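Local coordinates for protein lysine-sensitive aspartokinase 3 (Escherichia coli, PDB 2J0W) that catalyses the ATP-dependent phosphorylation of L-aspartate to 4-phospho-L-aspartate, the first step toward lysine, and is feedback-inhibited by lysine, at residues Val5-Gly10 with Arg216-Thr221; Val33-Leu38 with Val179-Phe184; Ser201-Ala206 with Thr263-Val268. All blocks are in the same frame, centred on the assembly; numbering follows the deposited sequence.

Contact 1. Residues Val5-Gly10 with Arg216-Thr221; sequences VVSKFG and RVDIWT. With ADP (adenosine-5'-diphosphate), chain D.
Val5-Phe9 and Arg216-Trp220 form a parallel strand pair in the central sheet of the amino acid kinase fold, and the C-terminal ends of both strands lead into the ADP site. Their backbones zip together from Val6 N to Arg216 O through Trp220 N to Lys8 O, the latter 2.7 Å long. The last rung, Gly10 N to Trp220 O, is weak at 3.5 Å, where the strands part near the phosphates. On one face Phe9, its CG beside the backbone N (chi1 -61°), lies side by side with Trp220, pointing the same way. The Phe9 ring and the Trp220 five-membered ring are 14° from parallel but barely overlap, Phe9 CE1 lying 3.5 Å from Trp220 CD1. Farther back, Val5 CG2 meets the guanidinium edge of Arg216 in its plane, 3.3 Å from Arg216 NH2, while Asp218 OD2 lies over the guanidinium face and also touches Val5 CG1. The other face carries Lys8, whose CB touches Ile219 CD1 at 3.8 Å. Lys8 NZ comes within 3.0 Å of ADP O3B and forms a salt bridge with Asp202. Gly10, without a side chain, lets ADP O2B approach its CA to 3.3 Å, while Thr221 OG1 donates to ADP O1B. Strand 33-38 flanks 5-9 and strand 274-278 flanks 216-221; helix 200-211 packs on the Lys8 and Ile219 face, and Phe275 meets Trp220 edge-to-face.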
loop_
_atom_site.group_PDB
_atom_site.type_symbol
_atom_site.label_atom_id
_atom_site.label_comp_id
_atom_site.label_asym_id
_atom_site.label_seq_id
_atom_site.Cartn_x
_atom_site.Cartn_y
_atom_site.Cartn_z
ATOM N N VAL A 5 24.438 -18.481 -27.992
ATOM C CA VAL A 5 24.605 -17.869 -26.692
ATOM C C VAL A 5 25.019 -16.431 -26.925
ATOM O O VAL A 5 25.818 -16.144 -27.821
ATOM C CB VAL A 5 25.675 -18.590 -25.855
ATOM C CG1 VAL A 5 26.115 -17.717 -24.685
ATOM C CG2 VAL A 5 25.110 -19.896 -25.337
ATOM N N VAL A 6 24.441 -15.538 -26.129
ATOM C CA VAL A 6 24.721 -14.107 -26.174
ATOM C C VAL A 6 25.533 -13.748 -24.921
ATOM O O VAL A 6 25.119 -14.056 -23.799
ATOM C CB VAL A 6 23.398 -13.309 -26.194
ATOM C CG1 VAL A 6 23.678 -11.823 -26.139
ATOM C CG2 VAL A 6 22.610 -13.655 -27.452
ATOM N N SER A 7 26.691 -13.116 -25.115
ATOM C CA SER A 7 27.574 -12.730 -24.002
ATOM C C SER A 7 27.651 -11.213 -23.781
ATOM O O SER A 7 27.734 -10.440 -24.740
ATOM C CB SER A 7 28.994 -13.266 -24.242
ATOM O OG SER A 7 29.038 -14.680 -24.144
ATOM N N LYS A 8 27.646 -10.785 -22.522
ATOM C CA LYS A 8 27.709 -9.359 -22.226
ATOM C C LYS A 8 28.876 -9.000 -21.323
ATOM O O LYS A 8 29.137 -9.666 -20.320
ATOM C CB LYS A 8 26.395 -8.889 -21.597
ATOM C CG LYS A 8 26.315 -7.390 -21.311
ATOM C CD LYS A 8 26.908 -7.020 -19.955
ATOM C CE LYS A 8 26.558 -5.576 -19.600
ATOM N NZ LYS A 8 26.874 -5.198 -18.185
ATOM N N PHE A 9 29.575 -7.930 -21.690
ATOM C CA PHE A 9 30.729 -7.467 -20.935
ATOM C C PHE A 9 30.556 -6.024 -20.505
ATOM O O PHE A 9 30.228 -5.151 -21.322
ATOM C CB PHE A 9 31.978 -7.623 -21.787
ATOM C CG PHE A 9 32.256 -9.042 -22.185
ATOM C CD1 PHE A 9 32.978 -9.886 -21.343
ATOM C CD2 PHE A 9 31.799 -9.536 -23.407
ATOM C CE1 PHE A 9 33.245 -11.200 -21.708
ATOM C CE2 PHE A 9 32.057 -10.847 -23.785
ATOM C CZ PHE A 9 32.784 -11.683 -22.931
ATOM N N GLY A 10 30.775 -5.793 -19.214
ATOM C CA GLY A 10 30.628 -4.470 -18.640
ATOM C C GLY A 10 31.883 -3.618 -18.664
ATOM O O GLY A 10 32.908 -4.008 -19.228
ATOM N N ARG A 216 20.864 -19.046 -24.493
ATOM C CA ARG A 216 21.347 -18.454 -23.245
ATOM C C ARG A 216 22.023 -17.088 -23.353
ATOM O O ARG A 216 22.442 -16.651 -24.426
ATOM C CB ARG A 216 22.328 -19.407 -22.571
ATOM C CG ARG A 216 22.905 -18.896 -21.255
ATOM C CD ARG A 216 23.997 -19.814 -20.748
ATOM N NE ARG A 216 24.845 -20.241 -21.853
ATOM C CZ ARG A 216 25.989 -20.893 -21.709
ATOM N NH1 ARG A 216 26.430 -21.196 -20.494
ATOM N NH2 ARG A 216 26.686 -21.237 -22.784
ATOM N N VAL A 217 22.147 -16.437 -22.203
ATOM C CA VAL A 217 22.771 -15.135 -22.081
ATOM C C VAL A 217 23.824 -15.211 -20.999
ATOM O O VAL A 217 23.563 -15.745 -19.914
ATOM C CB VAL A 217 21.734 -14.107 -21.647
ATOM C CG1 VAL A 217 22.423 -12.807 -21.261
ATOM C CG2 VAL A 217 20.724 -13.898 -22.744
ATOM N N ASP A 218 25.014 -14.696 -21.278
ATOM C CA ASP A 218 26.061 -14.698 -20.264
ATOM C C ASP A 218 26.459 -13.271 -19.839
ATOM O O ASP A 218 26.931 -12.469 -20.649
ATOM C CB ASP A 218 27.309 -15.449 -20.754
ATOM C CG ASP A 218 27.145 -16.961 -20.706
ATOM O OD1 ASP A 218 26.536 -17.467 -19.738
ATOM O OD2 ASP A 218 27.638 -17.642 -21.636
ATOM N N ILE A 219 26.258 -12.956 -18.566
ATOM C CA ILE A 219 26.609 -11.642 -18.046
ATOM C C ILE A 219 27.986 -11.712 -17.383
ATOM O O ILE A 219 28.148 -12.324 -16.324
ATOM C CB ILE A 219 25.567 -11.150 -16.992
ATOM C CG1 ILE A 219 24.169 -11.133 -17.607
ATOM C CG2 ILE A 219 25.927 -9.752 -16.491
ATOM C CD1 ILE A 219 24.071 -10.373 -18.915
ATOM N N TRP A 220 28.979 -11.088 -18.001
ATOM C CA TRP A 220 30.323 -11.092 -17.441
ATOM C C TRP A 220 30.610 -9.781 -16.717
ATOM O O TRP A 220 30.719 -8.735 -17.335
ATOM C CB TRP A 220 31.347 -11.345 -18.553
ATOM C CG TRP A 220 31.253 -12.754 -19.109
ATOM C CD1 TRP A 220 30.689 -13.145 -20.295
ATOM C CD2 TRP A 220 31.659 -13.957 -18.446
ATOM N NE1 TRP A 220 30.712 -14.518 -20.405
ATOM C CE2 TRP A 220 31.305 -15.039 -19.283
ATOM C CE3 TRP A 220 32.287 -14.226 -17.219
ATOM C CZ2 TRP A 220 31.557 -16.368 -18.934
ATOM C CZ3 TRP A 220 32.538 -15.547 -16.873
ATOM C CH2 TRP A 220 32.174 -16.600 -17.728
ATOM N N THR A 221 30.729 -9.844 -15.396
ATOM C CA THR A 221 30.973 -8.644 -14.612
ATOM C C THR A 221 32.286 -8.685 -13.837
ATOM O O THR A 221 33.216 -9.371 -14.246
ATOM C CB THR A 221 29.793 -8.381 -13.647
ATOM O OG1 THR A 221 30.090 -7.253 -12.815
ATOM C CG2 THR A 221 29.538 -9.584 -12.789
HETATM P PB ADP D . 28.881 -4.253 -15.010
HETATM O O1B ADP D . 29.524 -5.572 -15.208
HETATM O O2B ADP D . 29.570 -3.158 -15.787
HETATM O O3B ADP D . 27.356 -4.298 -15.360
HETATM P PA ADP D . 28.185 -3.131 -12.418
HETATM O O1A ADP D . 29.031 -2.268 -11.557
HETATM O O2A ADP D . 27.075 -2.448 -13.151
HETATM O O3A ADP D . 29.074 -3.900 -13.467
HETATM O "O5'" ADP D . 27.657 -4.229 -11.360
HETATM C "C5'" ADP D . 28.412 -5.274 -10.669
HETATM C "C4'" ADP D . 28.359 -4.945 -9.188
HETATM O "O4'" ADP D . 27.046 -4.859 -8.562
HETATM C "C3'" ADP D . 29.115 -5.823 -8.225
HETATM O "O3'" ADP D . 30.500 -5.532 -8.522
HETATM C "C2'" ADP D . 28.595 -5.305 -6.901
HETATM O "O2'" ADP D . 29.280 -4.132 -6.496
HETATM C "C1'" ADP D . 27.161 -5.007 -7.158
HETATM N N9 ADP D . 26.146 -5.963 -6.504
HETATM C C8 ADP D . 25.103 -5.482 -5.794
HETATM N N7 ADP D . 24.304 -6.394 -5.280
HETATM C C5 ADP D . 24.853 -7.547 -5.689
HETATM C C6 ADP D . 24.443 -8.910 -5.442
HETATM N N6 ADP D . 23.402 -9.245 -4.763
HETATM N N1 ADP D . 25.273 -9.885 -6.027
HETATM C C2 ADP D . 26.417 -9.566 -6.780
HETATM N N3 ADP D . 26.803 -8.278 -7.006
HETATM C C4 ADP D . 26.014 -7.324 -6.454
#

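Contact 2. Residues Val33-Leu38 with Val179-Phe184; sequences VRLVVL and VITQGF. With ASP (aspartic acid), chain B.
Val36 and Ile180 lie side by side on one face of a parallel strand pair in the central sheet of the amino acid kinase fold, with Ile180 CD1 3.4 Å from Val36 CB. The turn at chi2 (-48°) brings that CD1 over to the valine, while Ile180 CG2 reaches Leu38 CD1 at 4.0 Å. Branched aliphatic residues suit this buried sheet and fill most of both faces. On the opposite face, Leu35 CD1 lies 3.8 Å from Thr181 CG2. It also touches the Val179 CG1 methyl. Next along that face, Val37 CG1 rests against Gly183 CA, 3.7 Å away, a close approach possible because glycine has no side chain there. Between the faces runs a ladder of five backbone hydrogen bonds, from Val179 N to Arg34 O through to Gly183 N to Leu38 O, the last 3.2 Å long. At the polar edge the buried groups find partners: Thr181 OG1 bonds to Phe140 O and Gln182 OE1 to Val142 N. Just beyond, the Phe184 ring lays one face against the bound aspartate, whose CA sits 3.7 Å above the ring centre. Strands 5-9 and 137-139 flank the pair on its two sides; helix 108-131 packs over Ile180 and Leu38, and helix 159-176 over Val179.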
loop_
_atom_site.group_PDB
_atom_site.type_symbol
_atom_site.label_atom_id
_atom_site.label_comp_id
_atom_site.label_asym_id
_atom_site.label_seq_id
_atom_site.Cartn_x
_atom_site.Cartn_y
_atom_site.Cartn_z
ATOM N N VAL A 33 28.955 -18.806 -28.652
ATOM C CA VAL A 33 28.891 -17.360 -28.486
ATOM C C VAL A 33 29.010 -16.770 -29.887
ATOM O O VAL A 33 30.082 -16.795 -30.499
ATOM C CB VAL A 33 30.051 -16.840 -27.618
ATOM C CG1 VAL A 33 29.964 -15.322 -27.460
ATOM C CG2 VAL A 33 30.008 -17.489 -26.251
ATOM N N ARG A 34 27.897 -16.252 -30.383
ATOM C CA ARG A 34 27.836 -15.676 -31.714
ATOM C C ARG A 34 27.576 -14.177 -31.631
ATOM O O ARG A 34 27.850 -13.430 -32.572
ATOM C CB ARG A 34 26.723 -16.357 -32.499
ATOM C CG ARG A 34 26.826 -17.878 -32.464
ATOM C CD ARG A 34 27.105 -18.429 -33.840
ATOM N NE ARG A 34 28.124 -17.648 -34.526
ATOM C CZ ARG A 34 28.828 -18.092 -35.559
ATOM N NH1 ARG A 34 28.627 -19.320 -36.023
ATOM N NH2 ARG A 34 29.728 -17.306 -36.128
ATOM N N LEU A 35 27.024 -13.737 -30.509
ATOM C CA LEU A 35 26.746 -12.322 -30.328
ATOM C C LEU A 35 27.360 -11.810 -29.034
ATOM O O LEU A 35 27.156 -12.383 -27.958
ATOM C CB LEU A 35 25.235 -12.072 -30.320
ATOM C CG LEU A 35 24.743 -10.623 -30.193
ATOM C CD1 LEU A 35 25.275 -9.743 -31.317
ATOM C CD2 LEU A 35 23.243 -10.638 -30.227
ATOM N N VAL A 36 28.125 -10.732 -29.142
ATOM C CA VAL A 36 28.739 -10.155 -27.963
ATOM C C VAL A 36 28.158 -8.760 -27.772
ATOM O O VAL A 36 27.910 -8.034 -28.741
ATOM C CB VAL A 36 30.277 -10.072 -28.107
ATOM C CG1 VAL A 36 30.903 -9.521 -26.822
ATOM C CG2 VAL A 36 30.830 -11.450 -28.415
ATOM N N VAL A 37 27.924 -8.397 -26.520
ATOM C CA VAL A 37 27.371 -7.098 -26.212
ATOM C C VAL A 37 28.340 -6.403 -25.280
ATOM O O VAL A 37 28.673 -6.929 -24.218
ATOM C CB VAL A 37 25.990 -7.255 -25.558
ATOM C CG1 VAL A 37 25.480 -5.919 -25.051
ATOM C CG2 VAL A 37 25.026 -7.831 -26.575
ATOM N N LEU A 38 28.812 -5.228 -25.685
ATOM C CA LEU A 38 29.769 -4.492 -24.868
ATOM C C LEU A 38 29.237 -3.169 -24.378
ATOM O O LEU A 38 28.463 -2.513 -25.067
ATOM C CB LEU A 38 31.038 -4.195 -25.659
ATOM C CG LEU A 38 31.893 -5.318 -26.235
ATOM C CD1 LEU A 38 33.045 -4.682 -27.003
ATOM C CD2 LEU A 38 32.410 -6.221 -25.123
ATOM N N VAL A 179 29.652 -11.487 -34.369
ATOM C CA VAL A 179 29.105 -10.145 -34.386
ATOM C C VAL A 179 29.257 -9.431 -33.059
ATOM O O VAL A 179 28.813 -9.901 -32.021
ATOM C CB VAL A 179 27.636 -10.186 -34.778
ATOM C CG1 VAL A 179 27.057 -8.778 -34.806
ATOM C CG2 VAL A 179 27.509 -10.856 -36.135
ATOM N N ILE A 180 29.905 -8.282 -33.105
ATOM C CA ILE A 180 30.125 -7.484 -31.916
ATOM C C ILE A 180 29.276 -6.228 -32.063
ATOM O O ILE A 180 29.347 -5.531 -33.088
ATOM C CB ILE A 180 31.616 -7.117 -31.789
ATOM C CG1 ILE A 180 32.446 -8.395 -31.916
ATOM C CG2 ILE A 180 31.894 -6.426 -30.460
ATOM C CD1 ILE A 180 31.935 -9.522 -31.061
ATOM N N THR A 181 28.450 -5.952 -31.059
ATOM C CA THR A 181 27.606 -4.770 -31.107
ATOM C C THR A 181 27.534 -4.113 -29.727
ATOM O O THR A 181 28.142 -4.603 -28.764
ATOM C CB THR A 181 26.197 -5.119 -31.638
ATOM O OG1 THR A 181 25.470 -3.907 -31.842
ATOM C CG2 THR A 181 25.431 -6.047 -30.663
ATOM N N GLN A 182 26.787 -3.019 -29.619
ATOM C CA GLN A 182 26.703 -2.296 -28.347
ATOM C C GLN A 182 25.394 -2.333 -27.575
ATOM O O GLN A 182 24.312 -2.233 -28.146
ATOM C CB GLN A 182 27.101 -0.835 -28.580
ATOM C CG GLN A 182 26.485 -0.200 -29.814
ATOM C CD GLN A 182 27.044 -0.740 -31.115
ATOM O OE1 GLN A 182 26.337 -0.799 -32.124
ATOM N NE2 GLN A 182 28.316 -1.127 -31.108
ATOM N N GLY A 183 25.487 -2.473 -26.262
ATOM C CA GLY A 183 24.274 -2.475 -25.467
ATOM C C GLY A 183 24.015 -1.048 -25.021
ATOM O O GLY A 183 24.783 -0.150 -25.377
ATOM N N PHE A 184 22.934 -0.835 -24.268
ATOM C CA PHE A 184 22.591 0.485 -23.731
ATOM C C PHE A 184 21.979 1.508 -24.704
ATOM O O PHE A 184 21.213 2.386 -24.278
ATOM C CB PHE A 184 23.839 1.080 -23.076
ATOM C CG PHE A 184 23.658 2.463 -22.533
ATOM C CD1 PHE A 184 22.673 2.730 -21.585
ATOM C CD2 PHE A 184 24.557 3.476 -22.870
ATOM C CE1 PHE A 184 22.594 3.988 -20.959
ATOM C CE2 PHE A 184 24.493 4.747 -22.250
ATOM C CZ PHE A 184 23.510 4.999 -21.290
HETATM N N ASP B . 27.481 2.162 -20.458
HETATM C CA ASP B . 26.255 2.400 -19.700
HETATM C C ASP B . 26.686 2.850 -18.287
HETATM O O ASP B . 27.901 3.100 -18.089
HETATM C CB ASP B . 25.381 1.108 -19.704
HETATM C CG ASP B . 25.929 -0.115 -18.935
HETATM O OD1 ASP B . 27.045 -0.002 -18.339
HETATM O OD2 ASP B . 25.245 -1.202 -18.924
HETATM O OXT ASP B . 25.797 2.914 -17.370
#

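Contact 3. Residues Ser201-Ala206 with Thr263-Val268; sequences SDYTAA and TLLPAV. With ASP (aspartic acid), chain B.
Tyr203 holds CG anti to its backbone N (chi1 -167°), which starts the ring toward helix 264-270, and the ring edge at CE1 then meets Pro266. The two side chains cross at about a right angle: Pro266 CG lies near the ring plane, 4.0 Å from Tyr203 CE1. At Thr263, chi1 of -44° sets OG1 anti to the carbonyl carbon and CG2 anti to the backbone N, so its two branches divide their work. Thr263 OG1 comes within 3.4 Å of Asp202 CB and bonds to His260 O. Thr263 CG2 faces the helix, 3.9 Å from Ala206 CB. Pro266 CB in turn lies 4.1 Å from Ala206 CB and also touches the carbonyl Ala206 O. Alanine suits this position because a side chain ending at CB lets the two helices run close; the axes of the two short helical segments approach to 8.7 Å, at 18° to each other. Proline suits a place near the start of its own helix, since a first-turn N-H has no acceptor within the helix and a nitrogen without hydrogen costs no bond. No hydrogen bond crosses between the segments, so van der Waals fit holds them together. Asp202 and Ser201 turn to the active site instead: Asp202 partners Lys8, and its nearest side-chain atom is about 4 Å from a magnesium ion. Ser201 N donates to OD2 of the bound aspartate at 2.8 Å, and the helix dipole probably helps to stabilise that carboxylate, the group that receives the phosphate. In this amino acid kinase fold, the N-terminal end of helix 200-211 meets the acceptor substrate beside the nucleotide site, and helix 264-270 packs along its flank.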
loop_
_atom_site.group_PDB
_atom_site.type_symbol
_atom_site.label_atom_id
_atom_site.label_comp_id
_atom_site.label_asym_id
_atom_site.label_seq_id
_atom_site.Cartn_x
_atom_site.Cartn_y
_atom_site.Cartn_z
ATOM N N SER A 201 23.102 -2.000 -20.583
ATOM C CA SER A 201 23.762 -2.987 -21.427
ATOM C C SER A 201 23.301 -4.407 -21.083
ATOM O O SER A 201 23.372 -5.289 -21.934
ATOM C CB SER A 201 25.287 -2.886 -21.309
ATOM O OG SER A 201 25.764 -1.708 -21.942
ATOM N N ASP A 202 22.838 -4.626 -19.845
ATOM C CA ASP A 202 22.357 -5.952 -19.433
ATOM C C ASP A 202 21.063 -6.199 -20.168
ATOM O O ASP A 202 20.822 -7.273 -20.740
ATOM C CB ASP A 202 22.039 -6.024 -17.934
ATOM C CG ASP A 202 23.271 -5.977 -17.070
ATOM O OD1 ASP A 202 24.282 -6.631 -17.434
ATOM O OD2 ASP A 202 23.212 -5.296 -16.014
ATOM N N TYR A 203 20.229 -5.173 -20.129
ATOM C CA TYR A 203 18.933 -5.228 -20.757
ATOM C C TYR A 203 19.094 -5.555 -22.239
ATOM O O TYR A 203 18.404 -6.431 -22.767
ATOM C CB TYR A 203 18.223 -3.891 -20.540
ATOM C CG TYR A 203 16.751 -3.902 -20.856
ATOM C CD1 TYR A 203 16.034 -5.098 -20.912
ATOM C CD2 TYR A 203 16.064 -2.709 -21.079
ATOM C CE1 TYR A 203 14.671 -5.100 -21.183
ATOM C CE2 TYR A 203 14.703 -2.702 -21.348
ATOM C CZ TYR A 203 14.012 -3.897 -21.395
ATOM O OH TYR A 203 12.656 -3.887 -21.618
ATOM N N THR A 204 20.024 -4.880 -22.904
ATOM C CA THR A 204 20.242 -5.119 -24.323
ATOM C C THR A 204 20.571 -6.581 -24.595
ATOM O O THR A 204 20.124 -7.163 -25.582
ATOM C CB THR A 204 21.402 -4.262 -24.869
ATOM O OG1 THR A 204 21.095 -2.877 -24.698
ATOM C CG2 THR A 204 21.623 -4.549 -26.347
ATOM N N ALA A 205 21.365 -7.173 -23.719
ATOM C CA ALA A 205 21.769 -8.554 -23.911
ATOM C C ALA A 205 20.581 -9.489 -23.847
ATOM O O ALA A 205 20.459 -10.386 -24.669
ATOM C CB ALA A 205 22.806 -8.943 -22.879
ATOM N N ALA A 206 19.707 -9.286 -22.870
ATOM C CA ALA A 206 18.520 -10.120 -22.747
ATOM C C ALA A 206 17.585 -9.894 -23.937
ATOM O O ALA A 206 17.015 -10.844 -24.472
ATOM C CB ALA A 206 17.793 -9.801 -21.452
ATOM N N THR A 263 16.383 -6.559 -17.073
ATOM C CA THR A 263 17.071 -7.638 -17.778
ATOM C C THR A 263 16.209 -8.888 -17.929
ATOM O O THR A 263 15.998 -9.381 -19.036
ATOM C CB THR A 263 18.350 -8.068 -17.050
ATOM O OG1 THR A 263 19.078 -6.909 -16.611
ATOM C CG2 THR A 263 19.214 -8.904 -17.986
ATOM N N LEU A 264 15.706 -9.380 -16.801
ATOM C CA LEU A 264 14.901 -10.600 -16.754
ATOM C C LEU A 264 13.524 -10.589 -17.430
ATOM O O LEU A 264 12.939 -11.657 -17.647
ATOM C CB LEU A 264 14.777 -11.059 -15.292
ATOM C CG LEU A 264 16.145 -11.249 -14.594
ATOM C CD1 LEU A 264 15.990 -11.536 -13.095
ATOM C CD2 LEU A 264 16.899 -12.374 -15.289
ATOM N N LEU A 265 12.997 -9.415 -17.773
ATOM C CA LEU A 265 11.701 -9.393 -18.442
ATOM C C LEU A 265 11.757 -10.268 -19.686
ATOM O O LEU A 265 10.896 -11.115 -19.894
ATOM C CB LEU A 265 11.299 -7.976 -18.840
ATOM C CG LEU A 265 10.777 -7.060 -17.736
ATOM C CD1 LEU A 265 10.411 -5.694 -18.353
ATOM C CD2 LEU A 265 9.568 -7.715 -17.047
ATOM N N PRO A 266 12.758 -10.056 -20.550
ATOM C CA PRO A 266 12.801 -10.913 -21.736
ATOM C C PRO A 266 13.118 -12.344 -21.313
ATOM O O PRO A 266 12.615 -13.300 -21.902
ATOM C CB PRO A 266 13.921 -10.291 -22.578
ATOM C CG PRO A 266 13.859 -8.842 -22.198
ATOM C CD PRO A 266 13.677 -8.911 -20.699
ATOM N N ALA A 267 13.949 -12.482 -20.285
ATOM C CA ALA A 267 14.338 -13.797 -19.781
ATOM C C ALA A 267 13.105 -14.635 -19.472
ATOM O O ALA A 267 12.982 -15.770 -19.931
ATOM C CB ALA A 267 15.191 -13.645 -18.529
ATOM N N VAL A 268 12.198 -14.060 -18.690
ATOM C CA VAL A 268 10.961 -14.721 -18.308
ATOM C C VAL A 268 10.073 -14.958 -19.521
ATOM O O VAL A 268 9.510 -16.038 -19.684
ATOM C CB VAL A 268 10.168 -13.874 -17.289
ATOM C CG1 VAL A 268 8.799 -14.487 -17.049
ATOM C CG2 VAL A 268 10.933 -13.783 -15.986
HETATM N N ASP B . 27.481 2.162 -20.458
HETATM C CA ASP B . 26.255 2.400 -19.700
HETATM C C ASP B . 26.686 2.850 -18.287
HETATM O O ASP B . 27.901 3.100 -18.089
HETATM C CB ASP B . 25.381 1.108 -19.704
HETATM C CG ASP B . 25.929 -0.115 -18.935
HETATM O OD1 ASP B . 27.045 -0.002 -18.339
HETATM O OD2 ASP B . 25.245 -1.202 -18.924
HETATM O OXT ASP B . 25.797 2.914 -17.370
#

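How the contacts relate
All three contacts are largely buried within the amino acid kinase domain. Contacts 1 and 2 are neighbouring strand pairs of one sheet, joined directly because Ser7 and Phe9 of contact 1 hydrogen-bond to Val37 of contact 2. Contact 3 is instead a helix pair; no hydrogen bond crosses it, and Leu265 lies at its exposed margin. Backbone ladders therefore hold the first two, side-chain fit the third. Helix 200-211 ties them together: its Asp202 reaches contact 1, and Thr204 OG1 bonds to Phe184 N of contact 2. Contact 1 serves mainly the nucleotide phosphates, whereas contacts 2 and 3 both touch the bound aspartate.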